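Capsid (Human calicivirus NLV/Boxer/2001/US, PDB 4RDL) forms the outer shell of a norovirus particle and, through the protruding domain held here, binds histo-blood group glycans such as Lewis y. Local coordinates at residues V136-Y141 with V152-N157; L115-V120 with L170-V175; R72-I77 with G165-L170. One frame throughout, in Å; residues are numbered along the deposited sequence.

From the N terminus, the strand carrying 72-77 comes first and pairs with 165-170 later in the chain; interaction 3 closes that loop, with 87 residues between its segments. Inside it lies 115-120, whose partner 170-175 begins at Leu170, the last residue of 165-170; interaction 2 closes a loop of 49 residues. Interactions 2 and 3 therefore cross, sharing Leu170 on strand 167-177, which lies between strands 113-121 and 72-80. Interaction 1, 136-141 with 152-157, closes a short loop of 10 residues nested inside both and brings together strands 133-139 and 151-154 of the same antiparallel sheet. Its first segment bonds to 115-120 through Val136 and Ile138. Its apolar side chains pack on Met73, Ile77 and Leu170.

Interaction 1 (V136-Y141 with V152-N157); sequences VVIHSY and VKLEDN
Val137 and Glu155 join the two segments through one direct backbone hydrogen bond. Glu155 N donates to Val137 O at 2.9 Å, with an N-H...O angle of 171°. Strands 136-139 and 152-154 run roughly antiparallel, and their axes come no closer than 5.9 Å. They lie near opposite ends of the strand order of one sheet, consistent with the barrel-like P2 subdomain of noroviruses. Water fills in where the backbones diverge. Water 1 accepts from Val137 N and donates to Glu155 O. Water 3 accepts from His139 N and lies close to both Lys153 O and Glu155 OE2.

The main side-chain contact is a stack of the Glu155 carboxylate on the His139 ring. The two planes are 12° apart. Glu155 CD lies 3.3 Å from His139 CE1, and OE2 sits over the same face, toward the rim. The Glu155 chain bends at chi2 (-57°), which turns CD over the imidazole. Glu155 CG makes a CH-pi contact 3.9 Å from the ring centroid. Tyr141 OH covers the opposite face over its centre, and that hydroxyl is also hydrogen-bonded to Asp114 of the glycan pocket. Val137 touches a bound fucose.

Apolar groups pack beside this polar patch. Val136 CG2 meets Leu154 CG at 3.7 Å, the two side chains crossing at about a right angle. Ile138 and Leu154 lie side by side, with CG1 of the first 3.7 Å from CD1 of the second. Ile138 CG2 reaches Val152 CG2 at 4.1 Å. Met73 and Ile77 of strand 72-80 extend this apolar cluster.

Glu155 and His139 thus meet by stacking, although His139 ND1 and Glu155 OE2 are only 3.4 Å apart. The angle is poor for a hydrogen bond. A carboxylate this close would probably stabilise a positive charge on the imidazole.

Interaction 2 (L115-V120 with L170-V175); sequences LHMTFV and LELTWV. With FUC (alpha-L-fucopyranose), chain C.
His116 and Trp174 stack face to face. The imidazole and the six-membered ring are 7° from parallel, with centroids 3.6 Å apart. Trp174 CZ2 lies over the centre of the imidazole. His116 CB sits over the five-membered ring, 3.5 Å from its centroid.

The fucose meets ring edges: its O2 is 3.4 Å from His116 CE1, and its O5 lies near the plane of Trp174. His116 NE2 is hydrogen-bonded to Ser176, and His116 also touches the galactose.

Thr118 and Thr173 cross obliquely and join by a hydrogen bond, OG1 to OG1 at 2.7 Å. They pack against the second subunit. On the other face, Met117 is bent at chi2 and chi3. Its SD meets Leu172 CD1 at 3.7 Å, while its CE reaches Leu170 CB. Phe119 and Leu170 lie side by side.

His116 O accepts from two backbone nitrogens, Thr173 N at 2.9 Å and Trp174 N at 3.3 Å. Both residues face His116, which makes a classic beta bulge in an antiparallel pair. The stacked rings beside it form part of the glycan pocket.

Interaction 3 (R72-I77 with G165-L170); sequences RMRGRI and GKEVVL
Arg74 and Glu167 form a salt bridge across an antiparallel strand pair in the beta sheet of the protruding domain. Strands 72-77 and 167-170 run at 171° to each other. Met73 with Leu170 and Gly75 with Val168 are hydrogen-bonded pairs. Arg74 with Val169 and Arg76 with Glu167 are the non-hydrogen-bonded pairs of the register.

The Arg74 chain starts with CB beside Val168 O and Val169 CG1. CG stands anti to the backbone N (chi1 180°), 3.5 Å from Val168 O. CD packs on Val169 CG1 at 3.8 Å, the two side chains lying side by side. NE donates to Glu167 OE2 at 2.7 Å. NH2 donates to Glu167 OE1 at 3.1 Å. The grip is side-on, one nitrogen to each oxygen. The carboxylate lies at the guanidinium edge, but its own plane is turned 63° away, and both nitrogens meet its oxygens from above that plane. NH1 turns to a different partner, the carbonyl of Leu91.

The side chains of Arg76 and Glu167 cross at about a right angle, with Glu167 CB over one face of the Arg76 guanidinium. On the other face of the sheet, Met73 CB touches Leu170 CD1 at 3.7 Å. Separately, Ile77 CD1 meets Val168 CG2 at 4.0 Å. Gly75 has backbone angles at which a CB would press on the carbonyl O of the residue before.

Just before strand 167-170, Gly165 N donates to Ile77 O. Lys166 NZ forms a salt bridge with Glu126. At the far end, Arg72 and Val169 pack on the second subunit. Arg76 NH1 donates to Gly165 O at 2.9 Å, with the oxygen in the guanidinium plane.

Interaction 1 (V136-Y141 with V152-N157)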
loop_
_atom_site.group_PDB
_atom_site.type_symbol
_atom_site.label_atom_id
_atom_site.label_comp_id
_atom_site.label_asym_id
_atom_site.label_seq_id
_atom_site.Cartn_x
_atom_site.Cartn_y
_atom_site.Cartn_z
ATOM N N VAL A 136 8.160 -16.327 9.606
ATOM C CA VAL A 136 8.048 -17.710 9.176
ATOM C C VAL A 136 8.301 -17.803 7.679
ATOM O O VAL A 136 8.095 -16.834 6.948
ATOM C CB VAL A 136 6.657 -18.283 9.536
ATOM C CG1 VAL A 136 5.575 -17.665 8.678
ATOM C CG2 VAL A 136 6.642 -19.807 9.424
ATOM N N VAL A 137 8.781 -18.959 7.237
ATOM C CA VAL A 137 8.985 -19.218 5.821
ATOM C C VAL A 137 7.821 -20.057 5.303
ATOM O O VAL A 137 7.398 -21.024 5.954
ATOM C CB VAL A 137 10.307 -19.971 5.577
ATOM C CG1 VAL A 137 10.489 -20.267 4.098
ATOM C CG2 VAL A 137 11.479 -19.171 6.130
ATOM N N ILE A 138 7.293 -19.670 4.148
ATOM C CA ILE A 138 6.271 -20.449 3.460
ATOM C C ILE A 138 6.761 -20.807 2.058
ATOM O O ILE A 138 7.071 -19.923 1.250
ATOM C CB ILE A 138 4.938 -19.668 3.364
ATOM C CG1 ILE A 138 4.429 -19.320 4.774
ATOM C CG2 ILE A 138 3.885 -20.464 2.583
ATOM C CD1 ILE A 138 3.174 -18.477 4.777
ATOM N N HIS A 139 6.825 -22.100 1.771
ATOM C CA HIS A 139 7.174 -22.580 0.436
ATOM C C HIS A 139 5.982 -22.435 -0.494
ATOM O O HIS A 139 4.899 -22.941 -0.195
ATOM C CB HIS A 139 7.549 -24.065 0.491
ATOM C CG HIS A 139 8.797 -24.346 1.265
ATOM N ND1 HIS A 139 9.192 -25.626 1.597
ATOM C CD2 HIS A 139 9.743 -23.518 1.764
ATOM C CE1 HIS A 139 10.329 -25.571 2.267
ATOM N NE2 HIS A 139 10.688 -24.306 2.381
ATOM N N SER A 140 6.169 -21.772 -1.634
ATOM C CA SER A 140 5.113 -21.741 -2.649
ATOM C C SER A 140 5.298 -22.912 -3.622
ATOM O O SER A 140 5.374 -22.737 -4.846
ATOM C CB SER A 140 5.036 -20.393 -3.374
ATOM O OG SER A 140 6.280 -20.036 -3.938
ATOM N N TYR A 141 5.384 -24.108 -3.050
ATOM C CA TYR A 141 5.588 -25.341 -3.802
ATOM C C TYR A 141 5.320 -26.522 -2.883
ATOM O O TYR A 141 5.162 -26.332 -1.673
ATOM C CB TYR A 141 7.004 -25.411 -4.405
ATOM C CG TYR A 141 8.150 -25.203 -3.432
ATOM C CD1 TYR A 141 8.755 -26.284 -2.795
ATOM C CD2 TYR A 141 8.636 -23.920 -3.160
ATOM C CE1 TYR A 141 9.810 -26.099 -1.914
ATOM C CE2 TYR A 141 9.689 -23.722 -2.276
ATOM C CZ TYR A 141 10.275 -24.815 -1.662
ATOM O OH TYR A 141 11.321 -24.633 -0.791
ATOM N N VAL A 152 -1.886 -23.454 3.654
ATOM C CA VAL A 152 -0.476 -23.547 3.279
ATOM C C VAL A 152 0.344 -24.031 4.468
ATOM O O VAL A 152 0.028 -23.730 5.626
ATOM C CB VAL A 152 0.099 -22.200 2.759
ATOM C CG1 VAL A 152 -0.606 -21.782 1.479
ATOM C CG2 VAL A 152 0.002 -21.114 3.834
ATOM N N LYS A 153 1.392 -24.789 4.177
ATOM C CA LYS A 153 2.303 -25.251 5.214
ATOM C C LYS A 153 3.277 -24.136 5.597
ATOM O O LYS A 153 3.770 -23.396 4.731
ATOM C CB LYS A 153 3.085 -26.492 4.749
ATOM C CG LYS A 153 4.180 -26.913 5.717
ATOM C CD LYS A 153 4.924 -28.152 5.240
ATOM C CE LYS A 153 6.015 -28.539 6.224
ATOM N NZ LYS A 153 6.792 -29.726 5.761
ATOM N N LEU A 154 3.545 -24.027 6.896
ATOM C CA LEU A 154 4.587 -23.154 7.425
ATOM C C LEU A 154 5.800 -23.992 7.806
ATOM O O LEU A 154 5.653 -25.042 8.429
ATOM C CB LEU A 154 4.079 -22.427 8.670
ATOM C CG LEU A 154 3.360 -21.089 8.432
ATOM C CD1 LEU A 154 2.368 -21.134 7.266
ATOM C CD2 LEU A 154 2.693 -20.623 9.725
ATOM N N GLU A 155 6.995 -23.532 7.450
ATOM C CA GLU A 155 8.213 -24.208 7.893
ATOM C C GLU A 155 8.379 -24.009 9.395
ATOM O O GLU A 155 8.252 -22.894 9.900
ATOM C CB GLU A 155 9.437 -23.682 7.135
ATOM C CG GLU A 155 9.353 -23.940 5.641
ATOM C CD GLU A 155 9.187 -25.420 5.337
ATOM O OE1 GLU A 155 10.100 -26.196 5.686
ATOM O OE2 GLU A 155 8.135 -25.809 4.781
ATOM N N ASP A 156 8.667 -25.088 10.112
ATOM C CA ASP A 156 8.829 -24.988 11.552
ATOM C C ASP A 156 10.148 -24.308 11.889
ATOM O O ASP A 156 11.212 -24.798 11.530
ATOM C CB ASP A 156 8.770 -26.378 12.186
ATOM C CG ASP A 156 8.765 -26.339 13.706
ATOM O OD1 ASP A 156 8.656 -25.238 14.286
ATOM O OD2 ASP A 156 8.862 -27.422 14.322
ATOM N N ASN A 157 10.075 -23.173 12.577
ATOM C CA ASN A 157 11.276 -22.478 13.032
ATOM C C ASN A 157 11.412 -22.502 14.551
ATOM O O ASN A 157 12.184 -21.733 15.122
ATOM C CB ASN A 157 11.300 -21.037 12.516
ATOM C CG ASN A 157 10.114 -20.223 12.994
ATOM O OD1 ASN A 157 9.399 -20.621 13.915
ATOM N ND2 ASN A 157 9.900 -19.073 12.369
HETATM O O HOH W 1 9.924 -20.781 9.184
HETATM O O HOH W 2 3.422 -24.110 1.821
HETATM O O HOH W 3 6.280 -24.155 3.648
#

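Interaction 2 (L115-V120 with L170-V175)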
loop_
_atom_site.group_PDB
_atom_site.type_symbol
_atom_site.label_atom_id
_atom_site.label_comp_id
_atom_site.label_asym_id
_atom_site.label_seq_id
_atom_site.Cartn_x
_atom_site.Cartn_y
_atom_site.Cartn_z
ATOM N N LEU A 115 8.964 -17.903 0.531
ATOM C CA LEU A 115 8.391 -16.640 0.972
ATOM C C LEU A 115 8.718 -16.426 2.440
ATOM O O LEU A 115 8.255 -17.176 3.306
ATOM C CB LEU A 115 6.872 -16.644 0.788
ATOM C CG LEU A 115 6.359 -17.102 -0.581
ATOM C CD1 LEU A 115 4.839 -17.214 -0.552
ATOM C CD2 LEU A 115 6.820 -16.140 -1.683
ATOM N N HIS A 116 9.520 -15.408 2.716
ATOM C CA HIS A 116 9.897 -15.092 4.088
ATOM C C HIS A 116 8.941 -14.041 4.606
ATOM O O HIS A 116 9.004 -12.875 4.199
ATOM C CB HIS A 116 11.346 -14.602 4.145
ATOM C CG HIS A 116 12.327 -15.612 3.641
ATOM N ND1 HIS A 116 12.982 -16.492 4.478
ATOM C CD2 HIS A 116 12.724 -15.917 2.383
ATOM C CE1 HIS A 116 13.761 -17.279 3.756
ATOM N NE2 HIS A 116 13.615 -16.958 2.482
ATOM N N MET A 117 8.046 -14.471 5.491
ATOM C CA MET A 117 6.947 -13.634 5.953
ATOM C C MET A 117 7.219 -13.087 7.338
ATOM O O MET A 117 7.809 -13.758 8.192
ATOM C CB MET A 117 5.638 -14.433 6.001
ATOM C CG MET A 117 5.315 -15.233 4.745
ATOM S SD MET A 117 5.037 -14.236 3.273
ATOM C CE MET A 117 3.486 -13.437 3.649
ATOM N N THR A 118 6.756 -11.869 7.569
ATOM C CA THR A 118 6.675 -11.331 8.912
ATOM C C THR A 118 5.198 -11.324 9.277
ATOM O O THR A 118 4.356 -11.054 8.425
ATOM C CB THR A 118 7.264 -9.920 8.967
ATOM O OG1 THR A 118 8.684 -10.002 8.795
ATOM C CG2 THR A 118 6.963 -9.253 10.301
ATOM N N PHE A 119 4.860 -11.635 10.524
ATOM C CA PHE A 119 3.451 -11.655 10.887
ATOM C C PHE A 119 3.172 -11.079 12.264
ATOM O O PHE A 119 4.064 -10.981 13.113
ATOM C CB PHE A 119 2.846 -13.062 10.759
ATOM C CG PHE A 119 3.393 -14.068 11.743
ATOM C CD1 PHE A 119 2.882 -14.155 13.035
ATOM C CD2 PHE A 119 4.403 -14.942 11.369
ATOM C CE1 PHE A 119 3.379 -15.087 13.928
ATOM C CE2 PHE A 119 4.894 -15.882 12.255
ATOM C CZ PHE A 119 4.385 -15.951 13.534
ATOM N N VAL A 120 1.913 -10.701 12.470
ATOM C CA VAL A 120 1.446 -10.233 13.765
ATOM C C VAL A 120 0.081 -10.835 14.073
ATOM O O VAL A 120 -0.742 -11.031 13.171
ATOM C CB VAL A 120 1.333 -8.688 13.805
ATOM C CG1 VAL A 120 2.723 -8.039 13.697
ATOM C CG2 VAL A 120 0.395 -8.159 12.720
ATOM N N LEU A 170 -0.007 -11.768 7.714
ATOM C CA LEU A 170 1.364 -11.993 7.276
ATOM C C LEU A 170 1.685 -11.065 6.120
ATOM O O LEU A 170 0.827 -10.778 5.282
ATOM C CB LEU A 170 1.553 -13.446 6.838
ATOM C CG LEU A 170 1.156 -14.529 7.854
ATOM C CD1 LEU A 170 -0.192 -15.144 7.480
ATOM C CD2 LEU A 170 2.229 -15.595 7.898
ATOM N N GLU A 171 2.925 -10.588 6.087
ATOM C CA GLU A 171 3.386 -9.748 4.992
ATOM C C GLU A 171 4.681 -10.310 4.426
ATOM O O GLU A 171 5.506 -10.865 5.152
ATOM C CB GLU A 171 3.598 -8.309 5.446
ATOM C CG GLU A 171 3.795 -7.375 4.258
ATOM C CD GLU A 171 4.409 -6.049 4.633
ATOM O OE1 GLU A 171 4.736 -5.279 3.698
ATOM O OE2 GLU A 171 4.555 -5.777 5.849
ATOM N N LEU A 172 4.855 -10.165 3.121
ATOM C CA LEU A 172 6.044 -10.664 2.451
ATOM C C LEU A 172 7.236 -9.746 2.707
ATOM O O LEU A 172 7.294 -8.630 2.198
ATOM C CB LEU A 172 5.775 -10.783 0.949
ATOM C CG LEU A 172 6.923 -11.403 0.151
ATOM C CD1 LEU A 172 7.197 -12.839 0.606
ATOM C CD2 LEU A 172 6.604 -11.358 -1.340
ATOM N N THR A 173 8.197 -10.219 3.492
ATOM C CA THR A 173 9.371 -9.406 3.821
ATOM C C THR A 173 10.470 -9.555 2.776
ATOM O O THR A 173 11.058 -8.565 2.327
ATOM C CB THR A 173 9.916 -9.760 5.210
ATOM O OG1 THR A 173 8.867 -9.554 6.163
ATOM C CG2 THR A 173 11.112 -8.890 5.586
ATOM N N TRP A 174 10.754 -10.793 2.395
ATOM C CA TRP A 174 11.710 -11.053 1.333
ATOM C C TRP A 174 11.476 -12.442 0.733
ATOM O O TRP A 174 10.677 -13.231 1.260
ATOM C CB TRP A 174 13.164 -10.846 1.806
ATOM C CG TRP A 174 13.662 -11.788 2.881
ATOM C CD1 TRP A 174 13.319 -11.788 4.206
ATOM C CD2 TRP A 174 14.635 -12.826 2.716
ATOM N NE1 TRP A 174 14.000 -12.788 4.870
ATOM C CE2 TRP A 174 14.824 -13.432 3.979
ATOM C CE3 TRP A 174 15.365 -13.307 1.621
ATOM C CZ2 TRP A 174 15.708 -14.494 4.177
ATOM C CZ3 TRP A 174 16.250 -14.353 1.821
ATOM C CH2 TRP A 174 16.407 -14.942 3.089
ATOM N N VAL A 175 12.147 -12.717 -0.383
ATOM C CA VAL A 175 11.967 -13.945 -1.139
ATOM C C VAL A 175 13.336 -14.517 -1.478
ATOM O O VAL A 175 14.267 -13.768 -1.786
ATOM C CB VAL A 175 11.185 -13.678 -2.456
ATOM C CG1 VAL A 175 11.053 -14.957 -3.284
ATOM C CG2 VAL A 175 9.814 -13.077 -2.157
HETATM C C1 FUC C . 17.133 -18.565 4.297
HETATM C C2 FUC C . 16.648 -18.487 5.683
HETATM C C3 FUC C . 17.685 -18.954 6.630
HETATM C C4 FUC C . 18.968 -18.218 6.484
HETATM C C5 FUC C . 19.444 -18.185 5.043
HETATM C C6 FUC C . 20.645 -17.337 4.871
HETATM O O2 FUC C . 15.498 -19.275 5.812
HETATM O O3 FUC C . 17.221 -18.882 7.940
HETATM O O4 FUC C . 18.816 -16.918 6.945
HETATM O O5 FUC C . 18.411 -17.766 4.144
#

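Interaction 3 (R72-I77 with G165-L170)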
loop_
_atom_site.group_PDB
_atom_site.type_symbol
_atom_site.label_atom_id
_atom_site.label_comp_id
_atom_site.label_asym_id
_atom_site.label_seq_id
_atom_site.Cartn_x
_atom_site.Cartn_y
_atom_site.Cartn_z
ATOM N N ARG A 72 0.185 -9.990 0.878
ATOM C CA ARG A 72 -0.136 -10.297 2.265
ATOM C C ARG A 72 -1.007 -11.536 2.349
ATOM O O ARG A 72 -1.583 -11.965 1.344
ATOM C CB ARG A 72 -0.824 -9.103 2.932
ATOM C CG ARG A 72 0.110 -7.903 3.076
ATOM C CD ARG A 72 -0.546 -6.737 3.790
ATOM N NE ARG A 72 0.303 -5.548 3.765
ATOM C CZ ARG A 72 0.953 -5.062 4.819
ATOM N NH1 ARG A 72 0.867 -5.666 5.996
ATOM N NH2 ARG A 72 1.692 -3.963 4.694
ATOM N N MET A 73 -1.078 -12.107 3.549
ATOM C CA MET A 73 -1.956 -13.233 3.850
ATOM C C MET A 73 -2.605 -13.001 5.199
ATOM O O MET A 73 -2.128 -12.199 6.009
ATOM C CB MET A 73 -1.171 -14.543 3.929
ATOM C CG MET A 73 -0.267 -14.842 2.746
ATOM S SD MET A 73 0.686 -16.339 3.136
ATOM C CE MET A 73 1.836 -16.390 1.763
ATOM N N ARG A 74 -3.680 -13.737 5.449
ATOM C CA ARG A 74 -4.322 -13.732 6.755
ATOM C C ARG A 74 -4.850 -15.121 7.046
ATOM O O ARG A 74 -5.317 -15.818 6.147
ATOM C CB ARG A 74 -5.469 -12.717 6.805
ATOM C CG ARG A 74 -6.191 -12.670 8.153
ATOM C CD ARG A 74 -7.092 -11.446 8.254
ATOM N NE ARG A 74 -7.824 -11.424 9.520
ATOM C CZ ARG A 74 -8.333 -10.331 10.073
ATOM N NH1 ARG A 74 -8.190 -9.155 9.472
ATOM N NH2 ARG A 74 -8.980 -10.416 11.232
ATOM N N GLY A 75 -4.787 -15.525 8.305
ATOM C CA GLY A 75 -5.479 -16.737 8.703
ATOM C C GLY A 75 -5.070 -17.228 10.067
ATOM O O GLY A 75 -4.380 -16.533 10.816
ATOM N N ARG A 76 -5.496 -18.446 10.386
ATOM C CA ARG A 76 -5.263 -19.015 11.705
ATOM C C ARG A 76 -4.164 -20.052 11.614
ATOM O O ARG A 76 -4.217 -20.954 10.781
ATOM C CB ARG A 76 -6.542 -19.638 12.262
ATOM C CG ARG A 76 -6.481 -19.900 13.762
ATOM C CD ARG A 76 -7.873 -20.246 14.329
ATOM N NE ARG A 76 -8.848 -19.195 14.038
ATOM C CZ ARG A 76 -9.024 -18.107 14.781
ATOM N NH1 ARG A 76 -8.318 -17.936 15.890
ATOM N NH2 ARG A 76 -9.912 -17.190 14.421
ATOM N N ILE A 77 -3.157 -19.911 12.464
ATOM C CA ILE A 77 -2.057 -20.868 12.487
ATOM C C ILE A 77 -2.512 -22.164 13.152
ATOM O O ILE A 77 -3.176 -22.145 14.193
ATOM C CB ILE A 77 -0.815 -20.271 13.187
ATOM C CG1 ILE A 77 -0.224 -19.169 12.294
ATOM C CG2 ILE A 77 0.231 -21.348 13.467
ATOM C CD1 ILE A 77 0.930 -18.395 12.914
ATOM N N GLY A 165 -3.505 -21.647 16.954
ATOM C CA GLY A 165 -4.856 -21.264 17.315
ATOM C C GLY A 165 -5.131 -19.779 17.177
ATOM O O GLY A 165 -6.271 -19.353 17.340
ATOM N N LYS A 166 -4.097 -18.993 16.873
ATOM C CA LYS A 166 -4.239 -17.541 16.796
ATOM C C LYS A 166 -4.363 -17.058 15.355
ATOM O O LYS A 166 -3.729 -17.607 14.453
ATOM C CB LYS A 166 -3.037 -16.833 17.428
ATOM C CG LYS A 166 -2.646 -17.325 18.808
ATOM C CD LYS A 166 -3.695 -17.022 19.836
ATOM C CE LYS A 166 -3.142 -17.278 21.242
ATOM N NZ LYS A 166 -4.200 -17.255 22.279
ATOM N N GLU A 167 -5.170 -16.022 15.155
ATOM C CA GLU A 167 -5.290 -15.397 13.845
ATOM C C GLU A 167 -4.188 -14.371 13.652
ATOM O O GLU A 167 -3.926 -13.540 14.526
ATOM C CB GLU A 167 -6.650 -14.728 13.655
ATOM C CG GLU A 167 -6.951 -14.450 12.190
ATOM C CD GLU A 167 -8.211 -13.651 11.965
ATOM O OE1 GLU A 167 -8.685 -12.996 12.911
ATOM O OE2 GLU A 167 -8.722 -13.672 10.823
ATOM N N VAL A 168 -3.532 -14.450 12.501
ATOM C CA VAL A 168 -2.442 -13.530 12.185
ATOM C C VAL A 168 -2.620 -12.922 10.803
ATOM O O VAL A 168 -3.317 -13.476 9.953
ATOM C CB VAL A 168 -1.051 -14.232 12.259
ATOM C CG1 VAL A 168 -0.799 -14.811 13.656
ATOM C CG2 VAL A 168 -0.908 -15.318 11.181
ATOM N N VAL A 169 -1.995 -11.766 10.598
ATOM C CA VAL A 169 -1.787 -11.241 9.257
ATOM C C VAL A 169 -0.302 -11.333 8.935
ATOM O O VAL A 169 0.558 -11.066 9.792
ATOM C CB VAL A 169 -2.318 -9.803 9.105
ATOM C CG1 VAL A 169 -3.834 -9.794 9.150
ATOM C CG2 VAL A 169 -1.755 -8.891 10.160
ATOM N N LEU A 170 -0.007 -11.768 7.714
ATOM C CA LEU A 170 1.364 -11.993 7.276
ATOM C C LEU A 170 1.685 -11.065 6.120
ATOM O O LEU A 170 0.827 -10.778 5.282
ATOM C CB LEU A 170 1.553 -13.446 6.838
ATOM C CG LEU A 170 1.156 -14.529 7.854
ATOM C CD1 LEU A 170 -0.192 -15.144 7.480
ATOM C CD2 LEU A 170 2.229 -15.595 7.898
HETATM O O HOH W 4 -0.326 -8.344 6.555
#